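Local atomic coordinates of D-alanyl transferase DltD (Enterococcus faecium TX0133A04, PDB entry 6PFX), a protein that probably transfers D-alanine onto lipoteichoic acid in the cell-wall biogenesis of Gram-positive bacteria. Residues A[121-133]-A[177-191]. Residues are numbered along the deposited sequence; the frame is centred on the assembly and turned at random.
Sequences YSELQTYDWLFSM and LNQLRSQWNMLKRED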
loop_
_atom_site.group_PDB
_atom_site.type_symbol
_atom_site.label_atom_id
_atom_site.label_comp_id
_atom_site.label_asym_id
_atom_site.label_seq_id
_atom_site.Cartn_x
_atom_site.Cartn_y
_atom_site.Cartn_z
ATOM N N TYR A 121 -5.007 -7.303 -11.587
ATOM C CA TYR A 121 -4.411 -7.131 -12.904
ATOM C C TYR A 121 -5.372 -6.361 -13.801
ATOM O O TYR A 121 -6.532 -6.754 -13.967
ATOM C CB TYR A 121 -4.088 -8.477 -13.542
ATOM C CG TYR A 121 -3.662 -8.331 -14.987
ATOM C CD1 TYR A 121 -2.510 -7.631 -15.323
ATOM C CD2 TYR A 121 -4.418 -8.879 -16.012
ATOM C CE1 TYR A 121 -2.120 -7.487 -16.652
ATOM C CE2 TYR A 121 -4.038 -8.738 -17.338
ATOM C CZ TYR A 121 -2.888 -8.043 -17.649
ATOM O OH TYR A 121 -2.498 -7.897 -18.963
ATOM N N SER A 122 -4.883 -5.257 -14.367
ATOM C CA SER A 122 -5.685 -4.335 -15.162
ATOM C C SER A 122 -5.040 -4.223 -16.534
ATOM O O SER A 122 -3.933 -3.684 -16.657
ATOM C CB SER A 122 -5.732 -2.958 -14.506
ATOM O OG SER A 122 -6.357 -2.031 -15.363
ATOM N N GLU A 123 -5.712 -4.747 -17.561
ATOM C CA GLU A 123 -5.226 -4.542 -18.918
ATOM C C GLU A 123 -5.150 -3.056 -19.242
ATOM O O GLU A 123 -4.226 -2.608 -19.931
ATOM C CB GLU A 123 -6.140 -5.237 -19.928
ATOM C CG GLU A 123 -5.952 -6.740 -20.019
ATOM C CD GLU A 123 -6.931 -7.381 -20.989
ATOM O OE1 GLU A 123 -8.138 -7.062 -20.918
ATOM O OE2 GLU A 123 -6.492 -8.192 -21.829
ATOM N N LEU A 124 -6.131 -2.277 -18.768
ATOM C CA LEU A 124 -6.156 -0.841 -19.037
ATOM C C LEU A 124 -4.879 -0.179 -18.535
ATOM O O LEU A 124 -4.229 0.581 -19.260
ATOM C CB LEU A 124 -7.387 -0.200 -18.382
ATOM C CG LEU A 124 -7.481 1.330 -18.410
ATOM C CD1 LEU A 124 -7.464 1.921 -19.820
ATOM C CD2 LEU A 124 -8.731 1.823 -17.655
ATOM N N GLN A 125 -4.501 -0.468 -17.290
ATOM C CA GLN A 125 -3.330 0.172 -16.706
ATOM C C GLN A 125 -2.045 -0.370 -17.304
ATOM O O GLN A 125 -1.064 0.375 -17.432
ATOM C CB GLN A 125 -3.355 -0.028 -15.193
ATOM C CG GLN A 125 -4.495 0.727 -14.537
ATOM C CD GLN A 125 -4.584 0.490 -13.052
ATOM O OE1 GLN A 125 -3.967 -0.429 -12.512
ATOM N NE2 GLN A 125 -5.353 1.329 -12.378
ATOM N N THR A 126 -2.025 -1.657 -17.666
ATOM C CA THR A 126 -0.864 -2.225 -18.342
ATOM C C THR A 126 -0.650 -1.546 -19.688
ATOM O O THR A 126 0.468 -1.129 -20.015
ATOM C CB THR A 126 -1.050 -3.736 -18.512
ATOM O OG1 THR A 126 -1.253 -4.354 -17.235
ATOM C CG2 THR A 126 0.171 -4.354 -19.171
ATOM N N TYR A 127 -1.725 -1.392 -20.467
ATOM C CA TYR A 127 -1.611 -0.721 -21.754
ATOM C C TYR A 127 -1.273 0.754 -21.568
ATOM O O TYR A 127 -0.495 1.323 -22.345
ATOM C CB TYR A 127 -2.912 -0.875 -22.542
ATOM C CG TYR A 127 -3.270 -2.277 -22.989
ATOM C CD1 TYR A 127 -2.455 -3.363 -22.702
ATOM C CD2 TYR A 127 -4.434 -2.506 -23.716
ATOM C CE1 TYR A 127 -2.790 -4.627 -23.114
ATOM C CE2 TYR A 127 -4.766 -3.772 -24.145
ATOM C CZ TYR A 127 -3.945 -4.826 -23.830
ATOM O OH TYR A 127 -4.268 -6.095 -24.230
ATOM N N ASP A 128 -1.842 1.388 -20.538
ATOM C CA ASP A 128 -1.454 2.754 -20.214
ATOM C C ASP A 128 0.065 2.870 -20.135
ATOM O O ASP A 128 0.669 3.796 -20.689
ATOM C CB ASP A 128 -2.029 3.172 -18.856
ATOM C CG ASP A 128 -3.501 3.570 -18.903
ATOM O OD1 ASP A 128 -4.051 3.823 -19.994
ATOM O OD2 ASP A 128 -4.104 3.631 -17.810
ATOM N N TRP A 129 0.692 1.943 -19.408
ATOM C CA TRP A 129 2.140 1.953 -19.244
ATOM C C TRP A 129 2.836 1.790 -20.584
ATOM O O TRP A 129 3.715 2.581 -20.940
ATOM C CB TRP A 129 2.519 0.826 -18.287
ATOM C CG TRP A 129 3.925 0.353 -18.383
ATOM C CD1 TRP A 129 5.062 1.098 -18.220
ATOM C CD2 TRP A 129 4.357 -0.995 -18.620
ATOM N NE1 TRP A 129 6.172 0.292 -18.358
ATOM C CE2 TRP A 129 5.764 -0.993 -18.606
ATOM C CE3 TRP A 129 3.690 -2.201 -18.853
ATOM C CZ2 TRP A 129 6.518 -2.152 -18.814
ATOM C CZ3 TRP A 129 4.441 -3.350 -19.060
ATOM C CH2 TRP A 129 5.838 -3.315 -19.038
ATOM N N LEU A 130 2.425 0.790 -21.364
ATOM C CA LEU A 130 3.089 0.525 -22.634
ATOM C C LEU A 130 3.029 1.733 -23.561
ATOM O O LEU A 130 4.021 2.066 -24.217
ATOM C CB LEU A 130 2.462 -0.689 -23.315
ATOM C CG LEU A 130 2.667 -2.029 -22.617
ATOM C CD1 LEU A 130 1.894 -3.140 -23.315
ATOM C CD2 LEU A 130 4.130 -2.407 -22.551
ATOM N N PHE A 131 1.865 2.380 -23.663
ATOM C CA PHE A 131 1.730 3.543 -24.537
ATOM C C PHE A 131 2.408 4.777 -23.960
ATOM O O PHE A 131 2.651 5.730 -24.711
ATOM C CB PHE A 131 0.250 3.807 -24.847
ATOM C CG PHE A 131 -0.351 2.811 -25.810
ATOM C CD1 PHE A 131 -0.120 2.908 -27.176
ATOM C CD2 PHE A 131 -1.143 1.777 -25.355
ATOM C CE1 PHE A 131 -0.665 1.981 -28.061
ATOM C CE2 PHE A 131 -1.687 0.855 -26.239
ATOM C CZ PHE A 131 -1.451 0.961 -27.588
ATOM N N SER A 132 2.749 4.759 -22.667
ATOM C CA SER A 132 3.433 5.868 -22.018
ATOM C C SER A 132 4.941 5.815 -22.211
ATOM O O SER A 132 5.604 6.854 -22.103
ATOM C CB SER A 132 3.166 5.843 -20.503
ATOM O OG SER A 132 4.033 4.942 -19.812
ATOM N N MET A 133 5.490 4.631 -22.486
ATOM C CA MET A 133 6.934 4.454 -22.534
ATOM C C MET A 133 7.528 5.177 -23.733
ATOM O O MET A 133 7.115 4.955 -24.874
ATOM C CB MET A 133 7.276 2.967 -22.652
ATOM C CG MET A 133 7.042 2.163 -21.393
ATOM S SD MET A 133 7.404 0.408 -21.609
ATOM C CE MET A 133 8.966 0.501 -22.452
ATOM N N LEU A 177 2.792 -1.826 -30.883
ATOM C CA LEU A 177 1.843 -1.398 -29.864
ATOM C C LEU A 177 0.477 -1.118 -30.470
ATOM O O LEU A 177 -0.546 -1.303 -29.807
ATOM C CB LEU A 177 2.330 -0.147 -29.141
ATOM C CG LEU A 177 3.667 -0.273 -28.419
ATOM C CD1 LEU A 177 4.077 1.109 -27.957
ATOM C CD2 LEU A 177 3.556 -1.229 -27.264
ATOM N N ASN A 178 0.436 -0.648 -31.718
ATOM C CA ASN A 178 -0.837 -0.278 -32.314
ATOM C C ASN A 178 -1.794 -1.455 -32.391
ATOM O O ASN A 178 -3.006 -1.246 -32.511
ATOM C CB ASN A 178 -0.604 0.313 -33.699
ATOM C CG ASN A 178 -1.866 0.864 -34.308
ATOM O OD1 ASN A 178 -2.445 1.826 -33.804
ATOM N ND2 ASN A 178 -2.305 0.253 -35.400
ATOM N N GLN A 179 -1.282 -2.687 -32.326
ATOM C CA GLN A 179 -2.146 -3.860 -32.332
ATOM C C GLN A 179 -3.030 -3.922 -31.093
ATOM O O GLN A 179 -4.064 -4.598 -31.120
ATOM C CB GLN A 179 -1.290 -5.118 -32.441
ATOM C CG GLN A 179 -2.081 -6.381 -32.668
ATOM C CD GLN A 179 -1.209 -7.561 -33.069
ATOM O OE1 GLN A 179 -0.033 -7.399 -33.416
ATOM N NE2 GLN A 179 -1.786 -8.759 -33.028
ATOM N N LEU A 180 -2.648 -3.221 -30.022
ATOM C CA LEU A 180 -3.420 -3.149 -28.791
ATOM C C LEU A 180 -4.310 -1.917 -28.723
ATOM O O LEU A 180 -5.114 -1.798 -27.792
ATOM C CB LEU A 180 -2.475 -3.128 -27.577
ATOM C CG LEU A 180 -1.496 -4.289 -27.399
ATOM C CD1 LEU A 180 -0.547 -3.987 -26.260
ATOM C CD2 LEU A 180 -2.247 -5.557 -27.127
ATOM N N ARG A 181 -4.191 -0.998 -29.681
ATOM C CA ARG A 181 -4.800 0.314 -29.510
ATOM C C ARG A 181 -6.322 0.244 -29.534
ATOM O O ARG A 181 -6.988 0.968 -28.784
ATOM C CB ARG A 181 -4.285 1.266 -30.584
ATOM C CG ARG A 181 -4.809 2.667 -30.418
ATOM C CD ARG A 181 -4.144 3.610 -31.406
ATOM N NE ARG A 181 -3.007 4.324 -30.824
ATOM C CZ ARG A 181 -1.728 3.994 -30.996
ATOM N NH1 ARG A 181 -1.387 2.945 -31.735
ATOM N NH2 ARG A 181 -0.783 4.727 -30.423
ATOM N N SER A 182 -6.891 -0.599 -30.397
ATOM C CA SER A 182 -8.342 -0.735 -30.442
ATOM C C SER A 182 -8.881 -1.217 -29.100
ATOM O O SER A 182 -9.829 -0.641 -28.554
ATOM C CB SER A 182 -8.746 -1.687 -31.565
ATOM O OG SER A 182 -10.154 -1.701 -31.701
ATOM N N GLN A 183 -8.277 -2.271 -28.548
ATOM C CA GLN A 183 -8.687 -2.761 -27.236
ATOM C C GLN A 183 -8.490 -1.697 -26.162
ATOM O O GLN A 183 -9.348 -1.521 -25.288
ATOM C CB GLN A 183 -7.884 -4.016 -26.892
ATOM C CG GLN A 183 -8.296 -4.681 -25.585
ATOM C CD GLN A 183 -7.492 -5.938 -25.268
ATOM O OE1 GLN A 183 -6.419 -6.174 -25.830
ATOM N NE2 GLN A 183 -8.019 -6.755 -24.362
ATOM N N TRP A 184 -7.362 -0.985 -26.205
ATOM C CA TRP A 184 -7.099 0.060 -25.220
ATOM C C TRP A 184 -8.203 1.108 -25.231
ATOM O O TRP A 184 -8.723 1.485 -24.174
ATOM C CB TRP A 184 -5.747 0.705 -25.521
ATOM C CG TRP A 184 -5.216 1.657 -24.492
ATOM C CD1 TRP A 184 -5.323 1.561 -23.134
ATOM C CD2 TRP A 184 -4.467 2.848 -24.753
ATOM N NE1 TRP A 184 -4.685 2.621 -22.537
ATOM C CE2 TRP A 184 -4.154 3.427 -23.510
ATOM C CE3 TRP A 184 -4.029 3.480 -25.920
ATOM C CZ2 TRP A 184 -3.425 4.610 -23.403
ATOM C CZ3 TRP A 184 -3.312 4.651 -25.811
ATOM C CH2 TRP A 184 -3.015 5.204 -24.563
ATOM N N ASN A 185 -8.572 1.592 -26.421
ATOM C CA ASN A 185 -9.584 2.638 -26.513
ATOM C C ASN A 185 -10.915 2.141 -25.968
ATOM O O ASN A 185 -11.626 2.874 -25.272
ATOM C CB ASN A 185 -9.736 3.088 -27.968
ATOM C CG ASN A 185 -8.533 3.872 -28.471
ATOM O OD1 ASN A 185 -7.755 4.411 -27.685
ATOM N ND2 ASN A 185 -8.383 3.946 -29.788
ATOM N N MET A 186 -11.255 0.889 -26.267
ATOM C CA MET A 186 -12.476 0.287 -25.745
ATOM C C MET A 186 -12.463 0.287 -24.226
ATOM O O MET A 186 -13.442 0.688 -23.584
ATOM C CB MET A 186 -12.587 -1.134 -26.299
ATOM C CG MET A 186 -13.593 -2.046 -25.615
ATOM S SD MET A 186 -13.930 -3.552 -26.572
ATOM C CE MET A 186 -12.357 -4.418 -26.530
ATOM N N LEU A 187 -11.344 -0.136 -23.633
ATOM C CA LEU A 187 -11.232 -0.159 -22.180
ATOM C C LEU A 187 -11.342 1.246 -21.599
ATOM O O LEU A 187 -11.922 1.435 -20.523
ATOM C CB LEU A 187 -9.915 -0.825 -21.780
ATOM C CG LEU A 187 -9.720 -2.282 -22.210
ATOM C CD1 LEU A 187 -8.271 -2.703 -22.046
ATOM C CD2 LEU A 187 -10.646 -3.195 -21.416
ATOM N N LYS A 188 -10.812 2.249 -22.302
ATOM C CA LYS A 188 -10.893 3.623 -21.811
ATOM C C LYS A 188 -12.332 4.132 -21.812
ATOM O O LYS A 188 -12.783 4.746 -20.837
ATOM C CB LYS A 188 -9.984 4.531 -22.643
ATOM C CG LYS A 188 -8.513 4.415 -22.259
ATOM C CD LYS A 188 -7.643 5.502 -22.880
ATOM C CE LYS A 188 -7.421 5.279 -24.368
ATOM N NZ LYS A 188 -6.466 6.277 -24.942
ATOM N N ARG A 189 -13.069 3.893 -22.900
ATOM C CA ARG A 189 -14.465 4.317 -22.966
ATOM C C ARG A 189 -15.292 3.643 -21.877
ATOM O O ARG A 189 -16.081 4.297 -21.182
ATOM C CB ARG A 189 -15.037 4.002 -24.351
ATOM C CG ARG A 189 -14.314 4.713 -25.495
ATOM C CD ARG A 189 -15.069 4.604 -26.817
ATOM N NE ARG A 189 -15.159 3.227 -27.299
ATOM C CZ ARG A 189 -14.248 2.637 -28.069
ATOM N NH1 ARG A 189 -13.164 3.301 -28.452
ATOM N NH2 ARG A 189 -14.419 1.379 -28.455
ATOM N N GLU A 190 -15.127 2.329 -21.714
ATOM C CA GLU A 190 -15.868 1.613 -20.684
ATOM C C GLU A 190 -15.565 2.170 -19.301
ATOM O O GLU A 190 -16.459 2.282 -18.453
ATOM C CB GLU A 190 -15.492 0.132 -20.729
ATOM C CG GLU A 190 -15.928 -0.568 -21.993
ATOM C CD GLU A 190 -15.485 -2.015 -22.053
ATOM O OE1 GLU A 190 -14.668 -2.435 -21.205
ATOM O OE2 GLU A 190 -15.962 -2.729 -22.958
ATOM N N ASP A 191 -14.299 2.490 -19.044
ATOM C CA ASP A 191 -13.905 3.054 -17.757
ATOM C C ASP A 191 -14.540 4.421 -17.544
ATOM O O ASP A 191 -15.015 4.719 -16.441
ATOM C CB ASP A 191 -12.375 3.106 -17.722
ATOM C CG ASP A 191 -11.824 3.707 -16.450
ATOM O OD1 ASP A 191 -12.122 3.189 -15.347
ATOM O OD2 ASP A 191 -11.066 4.691 -16.572
#
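Glu123 meets Gln183 where helix 123-132 packs across helix 181-191 by knobs-into-holes, at the periphery of the SGNH-hydrolase-like fold. The axes of these helix segments pass 9.6 Å apart at a signed crossing angle of -125°. Gln183 NE2 gives Glu123 OE2 a weak hydrogen bond, with the carboxylate and amide planes nearly perpendicular. Leu124 is the first knob, set among Trp184, Leu187, Lys188 and Asp191. Its CD1 lies 3.6 Å from Lys188 CG, while CD2 touches the CG of Asp191, whose OD2 accepts from Asp27 N and Ala28 N. The Tyr127 ring carries Leu180 CD1 over one face as a CH-pi contact. Tyr127 OH donates to Gln183 OE1 at 2.7 Å, from well above the amide plane, and also bonds Asn156 ND2, so the phenol is held at its polar end. Trp184 is the answering knob, among Leu124, Tyr127, Asp128 and Phe131; with its CG anti to the backbone N (chi1 -171°), the indole reaches across to helix 123-132. Trp184 NE1 donates to Asp128 OD1, 2.9 Å away. The bond lies in the indole plane but reaches the anti side of OD1 from outside the carboxylate plane. Leu130 CD1 meets Leu180 CD1 at 3.9 Å; Leu130 also touches Leu159 and Ile166 of helix 157-167. Arg181 lays one guanidinium face against Phe131 CE1. Phe131 makes an offset stack on the six-membered ring of Trp184, centroids 4.1 Å apart and planes 5° from parallel. Lys188 CE covers the other indole face. Within the stack, Phe131 CD2 lies 3.4 Å from Trp184 CE3.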